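Local coordinates for glucose-1-phosphate thymidylyltransferase (Bacillus anthracis, PDB 4ECM), which catalyses the joining of glucose 1-phosphate to a thymidylyl group from dTTP, giving dTDP-glucose and pyrophosphate, in the pathway to dTDP-L-rhamnose, at residues R37-P40 against I41-T45; V128-G131 against D132-F135; V160-P163 against E164-V168. One frame throughout, in Å; residues are numbered along the deposited sequence.

Interaction 1: residues R37-P40 against I41-T45. With POP (pyrophosphate 2-), chain C; DAU (2'deoxy-thymidine-5'-diphospho-alpha-D-glucose), chain B.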
loop_
_atom_site.group_PDB
_atom_site.type_symbol
_atom_site.label_atom_id
_atom_site.label_comp_id
_atom_site.label_asym_id
_atom_site.label_seq_id
_atom_site.Cartn_x
_atom_site.Cartn_y
_atom_site.Cartn_z
ATOM N N ARG A 37 -13.682 13.574 -10.665
ATOM C CA ARG A 37 -14.731 14.483 -10.178
ATOM C C ARG A 37 -14.703 14.700 -8.666
ATOM O O ARG A 37 -15.082 15.759 -8.192
ATOM C CB ARG A 37 -16.122 13.990 -10.580
ATOM C CG ARG A 37 -16.569 14.427 -11.969
ATOM C CD ARG A 37 -17.892 13.796 -12.354
ATOM N NE ARG A 37 -17.724 12.368 -12.604
ATOM C CZ ARG A 37 -18.715 11.502 -12.812
ATOM N NH1 ARG A 37 -19.988 11.902 -12.777
ATOM N NH2 ARG A 37 -18.430 10.216 -13.034
ATOM N N LEU A 38 -14.275 13.690 -7.914
ATOM C CA LEU A 38 -14.214 13.783 -6.461
ATOM C C LEU A 38 -12.835 14.201 -5.921
ATOM O O LEU A 38 -12.648 14.294 -4.717
ATOM C CB LEU A 38 -14.619 12.446 -5.845
ATOM C CG LEU A 38 -16.051 11.990 -6.119
ATOM C CD1 LEU A 38 -16.295 10.586 -5.561
ATOM C CD2 LEU A 38 -17.034 12.986 -5.535
ATOM N N TYR A 39 -11.881 14.475 -6.800
ATOM C CA TYR A 39 -10.532 14.837 -6.357
ATOM C C TYR A 39 -10.611 16.087 -5.456
ATOM O O TYR A 39 -11.356 17.009 -5.755
ATOM C CB TYR A 39 -9.614 15.047 -7.568
ATOM C CG TYR A 39 -8.135 15.084 -7.230
ATOM C CD1 TYR A 39 -7.362 13.911 -7.231
ATOM C CD2 TYR A 39 -7.507 16.290 -6.904
ATOM C CE1 TYR A 39 -6.003 13.948 -6.914
ATOM C CE2 TYR A 39 -6.156 16.339 -6.593
ATOM C CZ TYR A 39 -5.405 15.178 -6.597
ATOM O OH TYR A 39 -4.060 15.265 -6.280
ATOM N N PRO A 40 -9.841 16.130 -4.355
ATOM C CA PRO A 40 -8.832 15.216 -3.822
ATOM C C PRO A 40 -9.252 14.105 -2.848
ATOM O O PRO A 40 -8.381 13.377 -2.384
ATOM C CB PRO A 40 -7.900 16.179 -3.077
ATOM C CG PRO A 40 -8.809 17.190 -2.532
ATOM C CD PRO A 40 -9.926 17.352 -3.532
ATOM N N ILE A 41 -10.531 13.934 -2.524
ATOM C CA ILE A 41 -10.876 12.866 -1.572
ATOM C C ILE A 41 -10.595 11.491 -2.164
ATOM O O ILE A 41 -10.632 10.491 -1.433
ATOM C CB ILE A 41 -12.330 12.942 -1.018
ATOM C CG1 ILE A 41 -13.375 12.792 -2.132
ATOM C CG2 ILE A 41 -12.546 14.243 -0.260
ATOM C CD1 ILE A 41 -14.844 12.747 -1.626
ATOM N N THR A 42 -10.310 11.448 -3.475
ATOM C CA THR A 42 -9.981 10.213 -4.202
ATOM C C THR A 42 -8.518 10.196 -4.664
ATOM O O THR A 42 -8.144 9.409 -5.530
ATOM C CB THR A 42 -10.900 10.007 -5.457
ATOM O OG1 THR A 42 -10.949 11.222 -6.222
ATOM C CG2 THR A 42 -12.332 9.583 -5.047
ATOM N N LYS A 43 -7.695 11.054 -4.078
ATOM C CA LYS A 43 -6.272 11.142 -4.430
ATOM C C LYS A 43 -5.540 9.845 -4.168
ATOM O O LYS A 43 -4.734 9.402 -4.977
ATOM C CB LYS A 43 -5.605 12.252 -3.608
ATOM C CG LYS A 43 -4.106 12.468 -3.851
ATOM C CD LYS A 43 -3.646 13.759 -3.114
ATOM C CE LYS A 43 -2.165 14.073 -3.274
ATOM N NZ LYS A 43 -1.785 15.318 -2.486
ATOM N N VAL A 44 -5.830 9.246 -3.029
ATOM C CA VAL A 44 -5.182 8.028 -2.612
ATOM C C VAL A 44 -6.078 6.800 -2.687
ATOM O O VAL A 44 -5.640 5.736 -3.126
ATOM C CB VAL A 44 -4.702 8.153 -1.136
ATOM C CG1 VAL A 44 -4.172 6.821 -0.607
ATOM C CG2 VAL A 44 -3.655 9.279 -0.995
ATOM N N THR A 45 -7.302 6.963 -2.200
ATOM C CA THR A 45 -8.223 5.853 -1.971
ATOM C C THR A 45 -8.787 5.053 -3.147
ATOM O O THR A 45 -8.314 3.957 -3.440
ATOM C CB THR A 45 -9.381 6.337 -1.075
ATOM O OG1 THR A 45 -8.841 6.777 0.183
ATOM C CG2 THR A 45 -10.399 5.219 -0.840
HETATM P P1 POP C . -14.598 10.293 -12.681
HETATM O O1 POP C . -13.414 10.694 -13.523
HETATM O O2 POP C . -14.773 11.223 -11.510
HETATM O O3 POP C . -15.822 10.358 -13.553
HETATM O O POP C . -14.353 8.785 -12.140
HETATM P P2 POP C . -15.461 7.609 -12.286
HETATM O O4 POP C . -16.793 8.138 -11.804
HETATM O O5 POP C . -15.062 6.438 -11.424
HETATM O O6 POP C . -15.612 7.171 -13.737
HETATM O O6 DAU B . -25.071 6.264 -12.953
HETATM C C6 DAU B . -25.885 5.879 -14.063
HETATM C C5 DAU B . -25.203 6.286 -15.361
HETATM O O5 DAU B . -23.908 5.692 -15.367
HETATM C C4 DAU B . -26.010 5.846 -16.588
HETATM O O4 DAU B . -27.270 6.505 -16.629
HETATM C C3 DAU B . -25.273 6.126 -17.895
HETATM O O3 DAU B . -26.038 5.573 -18.987
HETATM C C2 DAU B . -23.884 5.484 -17.810
HETATM O O2 DAU B . -23.095 5.805 -18.972
HETATM C C1 DAU B . -23.145 5.933 -16.556
HETATM O O1 DAU B . -22.845 7.320 -16.665
HETATM P P2 DAU B . -21.639 7.975 -15.815
HETATM O O3P DAU B . -22.041 8.159 -14.371
HETATM O O4P DAU B . -21.122 9.131 -16.624
HETATM O OPP DAU B . -20.540 6.787 -15.818
HETATM P P DAU B . -19.126 6.927 -15.066
HETATM O O1P DAU B . -19.299 7.797 -13.843
HETATM O O2P DAU B . -18.095 7.251 -16.085
HETATM O "O5'" DAU B . -18.870 5.428 -14.530
HETATM C "C5'" DAU B . -19.665 4.925 -13.476
HETATM C "C4'" DAU B . -19.081 3.695 -12.782
HETATM O "O4'" DAU B . -18.519 2.734 -13.674
HETATM C "C3'" DAU B . -18.029 4.037 -11.749
HETATM O "O3'" DAU B . -18.470 3.419 -10.537
HETATM C "C2'" DAU B . -16.746 3.410 -12.238
HETATM C "C1'" DAU B . -17.198 2.409 -13.292
HETATM N N11 DAU B . -16.462 2.436 -14.567
HETATM C C61 DAU B . -16.437 3.652 -15.299
HETATM C C51 DAU B . -15.511 3.850 -16.304
HETATM C C5A DAU B . -15.567 5.106 -17.148
HETATM C C21 DAU B . -15.395 1.535 -14.741
HETATM O O21 DAU B . -15.378 0.421 -13.994
HETATM N N31 DAU B . -14.473 1.696 -15.721
HETATM C C41 DAU B . -14.475 2.806 -16.503
HETATM O O41 DAU B . -13.536 2.961 -17.463
#

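Interaction 2: residues V128-G131 against D132-F135. With DAU (2'deoxy-thymidine-5'-diphospho-alpha-D-glucose), chain B.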
loop_
_atom_site.group_PDB
_atom_site.type_symbol
_atom_site.label_atom_id
_atom_site.label_comp_id
_atom_site.label_asym_id
_atom_site.label_seq_id
_atom_site.Cartn_x
_atom_site.Cartn_y
_atom_site.Cartn_z
ATOM N N VAL A 128 -24.855 -6.717 -13.836
ATOM C CA VAL A 128 -23.761 -5.774 -13.761
ATOM C C VAL A 128 -24.202 -4.578 -12.927
ATOM O O VAL A 128 -25.233 -3.985 -13.210
ATOM C CB VAL A 128 -23.384 -5.266 -15.155
ATOM C CG1 VAL A 128 -22.281 -4.219 -15.050
ATOM C CG2 VAL A 128 -22.981 -6.440 -16.078
ATOM N N ILE A 129 -23.442 -4.238 -11.887
ATOM C CA ILE A 129 -23.734 -3.069 -11.079
ATOM C C ILE A 129 -22.575 -2.077 -11.103
ATOM O O ILE A 129 -21.440 -2.409 -10.712
ATOM C CB ILE A 129 -24.017 -3.435 -9.602
ATOM C CG1 ILE A 129 -25.161 -4.456 -9.515
ATOM C CG2 ILE A 129 -24.366 -2.172 -8.793
ATOM C CD1 ILE A 129 -25.656 -4.722 -8.095
ATOM N N LEU A 130 -22.839 -0.852 -11.557
ATOM C CA LEU A 130 -21.809 0.177 -11.506
ATOM C C LEU A 130 -21.623 0.453 -9.999
ATOM O O LEU A 130 -22.588 0.668 -9.260
ATOM C CB LEU A 130 -22.213 1.431 -12.281
ATOM C CG LEU A 130 -22.593 1.197 -13.747
ATOM C CD1 LEU A 130 -22.902 2.503 -14.466
ATOM C CD2 LEU A 130 -21.470 0.434 -14.461
ATOM N N GLY A 131 -20.381 0.397 -9.548
ATOM C CA GLY A 131 -20.052 0.550 -8.138
ATOM C C GLY A 131 -20.570 1.770 -7.429
ATOM O O GLY A 131 -20.784 1.730 -6.216
ATOM N N ASP A 132 -20.773 2.862 -8.160
ATOM C CA ASP A 132 -21.240 4.105 -7.529
ATOM C C ASP A 132 -22.758 4.285 -7.565
ATOM O O ASP A 132 -23.235 5.368 -7.273
ATOM C CB ASP A 132 -20.514 5.336 -8.126
ATOM C CG ASP A 132 -20.923 5.644 -9.579
ATOM O OD1 ASP A 132 -21.733 4.898 -10.151
ATOM O OD2 ASP A 132 -20.419 6.648 -10.140
ATOM N N ASN A 133 -23.507 3.235 -7.940
ATOM C CA ASN A 133 -24.969 3.275 -7.942
ATOM C C ASN A 133 -25.518 2.714 -6.637
ATOM O O ASN A 133 -25.357 1.511 -6.337
ATOM C CB ASN A 133 -25.561 2.496 -9.122
ATOM C CG ASN A 133 -25.599 3.313 -10.426
ATOM O OD1 ASN A 133 -26.611 3.313 -11.117
ATOM N ND2 ASN A 133 -24.516 4.036 -10.734
ATOM N N ILE A 134 -26.171 3.579 -5.860
ATOM C CA ILE A 134 -26.714 3.200 -4.555
ATOM C C ILE A 134 -28.218 3.338 -4.632
ATOM O O ILE A 134 -28.726 4.374 -5.061
ATOM C CB ILE A 134 -26.142 4.102 -3.436
ATOM C CG1 ILE A 134 -24.614 4.209 -3.567
ATOM C CG2 ILE A 134 -26.606 3.624 -2.040
ATOM C CD1 ILE A 134 -23.839 2.879 -3.455
ATOM N N PHE A 135 -28.932 2.295 -4.212
ATOM C CA PHE A 135 -30.384 2.279 -4.319
ATOM C C PHE A 135 -31.034 1.371 -3.284
ATOM O O PHE A 135 -30.381 0.468 -2.755
ATOM C CB PHE A 135 -30.771 1.847 -5.730
ATOM C CG PHE A 135 -30.193 0.542 -6.137
ATOM C CD1 PHE A 135 -30.948 -0.613 -6.089
ATOM C CD2 PHE A 135 -28.877 0.455 -6.571
ATOM C CE1 PHE A 135 -30.405 -1.823 -6.460
ATOM C CE2 PHE A 135 -28.328 -0.753 -6.921
ATOM C CZ PHE A 135 -29.090 -1.896 -6.873
HETATM O O6 DAU B . -25.071 6.264 -12.953
HETATM C C6 DAU B . -25.885 5.879 -14.063
HETATM C C5 DAU B . -25.203 6.286 -15.361
HETATM O O5 DAU B . -23.908 5.692 -15.367
HETATM C C4 DAU B . -26.010 5.846 -16.588
HETATM O O4 DAU B . -27.270 6.505 -16.629
HETATM C C3 DAU B . -25.273 6.126 -17.895
HETATM O O3 DAU B . -26.038 5.573 -18.987
HETATM C C2 DAU B . -23.884 5.484 -17.810
HETATM O O2 DAU B . -23.095 5.805 -18.972
HETATM C C1 DAU B . -23.145 5.933 -16.556
HETATM O O1 DAU B . -22.845 7.320 -16.665
HETATM P P2 DAU B . -21.639 7.975 -15.815
HETATM O O3P DAU B . -22.041 8.159 -14.371
HETATM O O4P DAU B . -21.122 9.131 -16.624
HETATM O OPP DAU B . -20.540 6.787 -15.818
HETATM P P DAU B . -19.126 6.927 -15.066
HETATM O O1P DAU B . -19.299 7.797 -13.843
HETATM O O2P DAU B . -18.095 7.251 -16.085
HETATM O "O5'" DAU B . -18.870 5.428 -14.530
HETATM C "C5'" DAU B . -19.665 4.925 -13.476
HETATM C "C4'" DAU B . -19.081 3.695 -12.782
HETATM O "O4'" DAU B . -18.519 2.734 -13.674
HETATM C "C3'" DAU B . -18.029 4.037 -11.749
HETATM O "O3'" DAU B . -18.470 3.419 -10.537
HETATM C "C2'" DAU B . -16.746 3.410 -12.238
HETATM C "C1'" DAU B . -17.198 2.409 -13.292
HETATM N N11 DAU B . -16.462 2.436 -14.567
HETATM C C61 DAU B . -16.437 3.652 -15.299
HETATM C C51 DAU B . -15.511 3.850 -16.304
HETATM C C5A DAU B . -15.567 5.106 -17.148
HETATM C C21 DAU B . -15.395 1.535 -14.741
HETATM O O21 DAU B . -15.378 0.421 -13.994
HETATM N N31 DAU B . -14.473 1.696 -15.721
HETATM C C41 DAU B . -14.475 2.806 -16.503
HETATM O O41 DAU B . -13.536 2.961 -17.463
#

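Interaction 3: residues V160-P163 against E164-V168. With DAU (2'deoxy-thymidine-5'-diphospho-alpha-D-glucose), chain B.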
loop_
_atom_site.group_PDB
_atom_site.type_symbol
_atom_site.label_atom_id
_atom_site.label_comp_id
_atom_site.label_asym_id
_atom_site.label_seq_id
_atom_site.Cartn_x
_atom_site.Cartn_y
_atom_site.Cartn_z
ATOM N N VAL A 160 -36.011 10.919 -12.834
ATOM C CA VAL A 160 -35.152 11.874 -12.126
ATOM C C VAL A 160 -35.383 13.322 -12.530
ATOM O O VAL A 160 -35.955 13.605 -13.589
ATOM C CB VAL A 160 -33.642 11.550 -12.359
ATOM C CG1 VAL A 160 -33.281 10.127 -11.837
ATOM C CG2 VAL A 160 -33.267 11.689 -13.832
ATOM N N ASP A 161 -34.906 14.228 -11.677
ATOM C CA ASP A 161 -35.039 15.665 -11.884
ATOM C C ASP A 161 -34.052 16.217 -12.909
ATOM O O ASP A 161 -34.320 17.235 -13.567
ATOM C CB ASP A 161 -34.813 16.402 -10.549
ATOM C CG ASP A 161 -35.851 16.047 -9.502
ATOM O OD1 ASP A 161 -37.024 15.796 -9.876
ATOM O OD2 ASP A 161 -35.495 16.021 -8.301
ATOM N N ASP A 162 -32.926 15.529 -13.052
ATOM C CA ASP A 162 -31.825 15.973 -13.902
ATOM C C ASP A 162 -31.392 14.890 -14.881
ATOM O O ASP A 162 -30.269 14.394 -14.797
ATOM C CB ASP A 162 -30.651 16.376 -12.991
ATOM C CG ASP A 162 -30.330 15.318 -11.894
ATOM O OD1 ASP A 162 -30.973 14.243 -11.838
ATOM O OD2 ASP A 162 -29.415 15.572 -11.076
ATOM N N PRO A 163 -32.276 14.527 -15.830
ATOM C CA PRO A 163 -31.968 13.426 -16.758
ATOM C C PRO A 163 -30.773 13.667 -17.678
ATOM O O PRO A 163 -30.181 12.702 -18.192
ATOM C CB PRO A 163 -33.260 13.284 -17.583
ATOM C CG PRO A 163 -33.960 14.607 -17.444
ATOM C CD PRO A 163 -33.617 15.094 -16.075
ATOM N N GLU A 164 -30.412 14.930 -17.871
ATOM C CA GLU A 164 -29.303 15.273 -18.757
ATOM C C GLU A 164 -27.972 14.639 -18.336
ATOM O O GLU A 164 -27.052 14.531 -19.142
ATOM C CB GLU A 164 -29.153 16.804 -18.902
ATOM C CG GLU A 164 -28.614 17.572 -17.665
ATOM C CD GLU A 164 -29.601 17.695 -16.496
ATOM O OE1 GLU A 164 -30.783 17.308 -16.634
ATOM O OE2 GLU A 164 -29.180 18.191 -15.426
ATOM N N ARG A 165 -27.867 14.242 -17.073
ATOM C CA ARG A 165 -26.661 13.626 -16.559
ATOM C C ARG A 165 -26.553 12.136 -16.873
ATOM O O ARG A 165 -25.522 11.553 -16.630
ATOM C CB ARG A 165 -26.614 13.713 -15.026
ATOM C CG ARG A 165 -26.389 15.077 -14.420
ATOM C CD ARG A 165 -25.730 14.906 -13.043
ATOM N NE ARG A 165 -26.617 14.356 -12.021
ATOM C CZ ARG A 165 -26.229 13.555 -11.017
ATOM N NH1 ARG A 165 -27.115 13.137 -10.123
ATOM N NH2 ARG A 165 -24.976 13.131 -10.915
ATOM N N PHE A 166 -27.608 11.514 -17.378
ATOM C CA PHE A 166 -27.618 10.069 -17.504
ATOM C C PHE A 166 -28.003 9.571 -18.873
ATOM O O PHE A 166 -28.254 10.349 -19.792
ATOM C CB PHE A 166 -28.644 9.505 -16.488
ATOM C CG PHE A 166 -28.460 10.018 -15.078
ATOM C CD1 PHE A 166 -27.425 9.562 -14.286
ATOM C CD2 PHE A 166 -29.325 10.949 -14.548
ATOM C CE1 PHE A 166 -27.246 10.043 -12.992
ATOM C CE2 PHE A 166 -29.151 11.438 -13.260
ATOM C CZ PHE A 166 -28.104 10.979 -12.477
ATOM N N GLY A 167 -28.029 8.255 -19.003
ATOM C CA GLY A 167 -28.576 7.614 -20.184
ATOM C C GLY A 167 -30.079 7.812 -19.992
ATOM O O GLY A 167 -30.587 7.658 -18.873
ATOM N N VAL A 168 -30.776 8.185 -21.054
ATOM C CA VAL A 168 -32.211 8.505 -20.972
ATOM C C VAL A 168 -33.040 7.659 -21.922
ATOM O O VAL A 168 -32.744 7.575 -23.105
ATOM C CB VAL A 168 -32.451 9.987 -21.305
ATOM C CG1 VAL A 168 -33.940 10.290 -21.411
ATOM C CG2 VAL A 168 -31.782 10.887 -20.254
HETATM O O6 DAU B . -25.071 6.264 -12.953
HETATM C C6 DAU B . -25.885 5.879 -14.063
HETATM C C5 DAU B . -25.203 6.286 -15.361
HETATM O O5 DAU B . -23.908 5.692 -15.367
HETATM C C4 DAU B . -26.010 5.846 -16.588
HETATM O O4 DAU B . -27.270 6.505 -16.629
HETATM C C3 DAU B . -25.273 6.126 -17.895
HETATM O O3 DAU B . -26.038 5.573 -18.987
HETATM C C2 DAU B . -23.884 5.484 -17.810
HETATM O O2 DAU B . -23.095 5.805 -18.972
HETATM C C1 DAU B . -23.145 5.933 -16.556
HETATM O O1 DAU B . -22.845 7.320 -16.665
HETATM P P2 DAU B . -21.639 7.975 -15.815
HETATM O O3P DAU B . -22.041 8.159 -14.371
HETATM O O4P DAU B . -21.122 9.131 -16.624
HETATM O OPP DAU B . -20.540 6.787 -15.818
HETATM P P DAU B . -19.126 6.927 -15.066
HETATM O O1P DAU B . -19.299 7.797 -13.843
HETATM O O2P DAU B . -18.095 7.251 -16.085
HETATM O "O5'" DAU B . -18.870 5.428 -14.530
HETATM C "C5'" DAU B . -19.665 4.925 -13.476
HETATM C "C4'" DAU B . -19.081 3.695 -12.782
HETATM O "O4'" DAU B . -18.519 2.734 -13.674
HETATM C "C3'" DAU B . -18.029 4.037 -11.749
HETATM O "O3'" DAU B . -18.470 3.419 -10.537
HETATM C "C2'" DAU B . -16.746 3.410 -12.238
HETATM C "C1'" DAU B . -17.198 2.409 -13.292
HETATM N N11 DAU B . -16.462 2.436 -14.567
HETATM C C61 DAU B . -16.437 3.652 -15.299
HETATM C C51 DAU B . -15.511 3.850 -16.304
HETATM C C5A DAU B . -15.567 5.106 -17.148
HETATM C C21 DAU B . -15.395 1.535 -14.741
HETATM O O21 DAU B . -15.378 0.421 -13.994
HETATM N N31 DAU B . -14.473 1.696 -15.721
HETATM C C41 DAU B . -14.475 2.806 -16.503
HETATM O O41 DAU B . -13.536 2.961 -17.463
#

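Interaction 1: residues R37-P40 against I41-T45
Tyr39 lays the CE1 side of its ring and its hydroxyl across the aliphatic chain of Lys43. Its OH lies 3.5 Å from Lys43 CD, and CE1 meets Lys43 CB. The ring stands off the backbone with CG anti to the backbone N (chi1 -166°), and Pro40 CB lies over one face, toward the rim. The lysine chain is fully extended. It carries NZ to the carbonyl O of Phe88 of the second subunit. Pro40 follows a cis peptide bond and starts a type I beta turn, closed by Lys43 N to Pro40 O at 3.0 Å. Leu38 CB touches Thr42 CG2 (3.8 Å) and Ile41 CG1 (3.9 Å). Thr42 OG1 is hydrogen-bonded to Gly35 O. Before the turn, Arg37 binds both ligands. Arg37 N gives a 2.7 Å bond to O2 of the pyrophosphate. The edge of the Arg37 guanidinium faces both ligands, and NH2 donates to pyrophosphate O3 and to O1P of dTDP-glucose, both at 2.7 Å. One cationic group thus bridges two separate phosphate groups, which probably offsets their mutual repulsion while the two products lie side by side.

Interaction 2: residues V128-G131 against D132-F135
The chain leaves strand 125-130 through a type I beta turn from Leu130 to Asn133, closed by Asn133 N to Leu130 O at 3.0 Å. Leu130 CB lies 3.8 Å from Asn133 ND2. The leucine then runs on to the ligand. CD1 reaches O5 of the glucose ring at 3.5 Å, and CD2 packs near O4' of the deoxyribose. The Asn133 amide binds the glucose. Its ND2 donates to the glucose O6 at 3.2 Å (159°). The same nitrogen gives a 3.0 Å bond to Asp132 OD1, which lies in the amide plane and is met nearly along its C-O axis. Asn133 OD1 accepts from Gly194 N and Trp241 NE1. With both ends of the amide engaged, its rotation is probably fixed. The turn sits at the C-terminal end of a central strand of the Rossmann-like nucleotidyltransferase fold, between strands 25-30 and 190-198. Here Asp132 sets its carboxylate beside O3' and C5' of the deoxyribose, CG lying between the backbone N and carbonyl carbon (chi1 70°). CG comes within 3.4 Å of O3' of the ligand. OD2 forms a salt bridge with Lys47, itself hydrogen-bonded to the pyrophosphate. The Asp132 backbone N makes a weak, 3.4 Å bond to O3'. Gly131 N also lies close to this hydroxyl, at 3.7 Å.

Interaction 3: residues V160-P163 against E164-V168
The Asp162 carboxylate meets Arg165 from above its own plane: NE stands 68° out of that plane, 3.2 Å from OD2. The carboxylate and guanidinium planes are 57° apart. The NE bond is part of a salt bridge, and a second bond from NH1 to the same OD2 is weak. NH1 has another partner in Asp243, with which it forms a further salt bridge. The arginine is thus shared between two acids. Its chain bends at chi3 (-71°), which brings the guanidinium to the CZ end of the Phe166 ring. There Phe166 CZ lies 3.3 Å above the guanidinium plane, toward its rim. Arg165 CB covers one face of the same ring, over its centre. OD1 of Asp162 lies at the ring edge, 3.6 Å from CE2. Val160 CG2 adds an apolar touch to CD2 at 4.1 Å. The edge-to-face partner of the ring is Trp241. A short 3-10 turn underlies these contacts. It spans Pro163 to Arg165 and joins strand 153-159 to strand 167-172 of the mixed sheet. Phe166 N bonds to Pro163 O at 2.9 Å, while Arg165 N makes a weak, long bond to Asp162 O. Val168, at the start of the next strand, returns to the proline: its CG2 lies 3.9 Å from Pro163 CB. The Glu164 chain bends back at chi2, so that its carboxylate lies against the Asp162 backbone and CB. At the ligand end the glucose O4 lies near the plane of the Phe166 ring, at its edge. Gly167 N donates to this O4 at 3.0 Å, in a nearly straight bond. As a glycine, Gly167 brings no side chain against the neighbouring sugar hydroxyl O3.

How the interactions relate
All three contacts touch the same dTDP-glucose, each at a different place. Interaction 1 meets a phosphate and the pyrophosphate, interaction 2 the deoxyribose and glucose O6, and interaction 3 glucose O4. The centres of interactions 1 and 2 lie about 19 Å apart, those of interactions 1 and 3 about 24 Å, and those of interactions 2 and 3 about 16 Å. The contacts do not touch: nearest atoms are about 5 Å apart for 1 and 2 and for 1 and 3, and about 7 Å for 2 and 3. The ligand joins them. Lys47 links interactions 1 and 2 through the pyrophosphate and Asp132. Trp241 links interactions 2 and 3, as a partner of both Asn133 and Phe166. Interaction 1 also faces the second subunit, which the others do not.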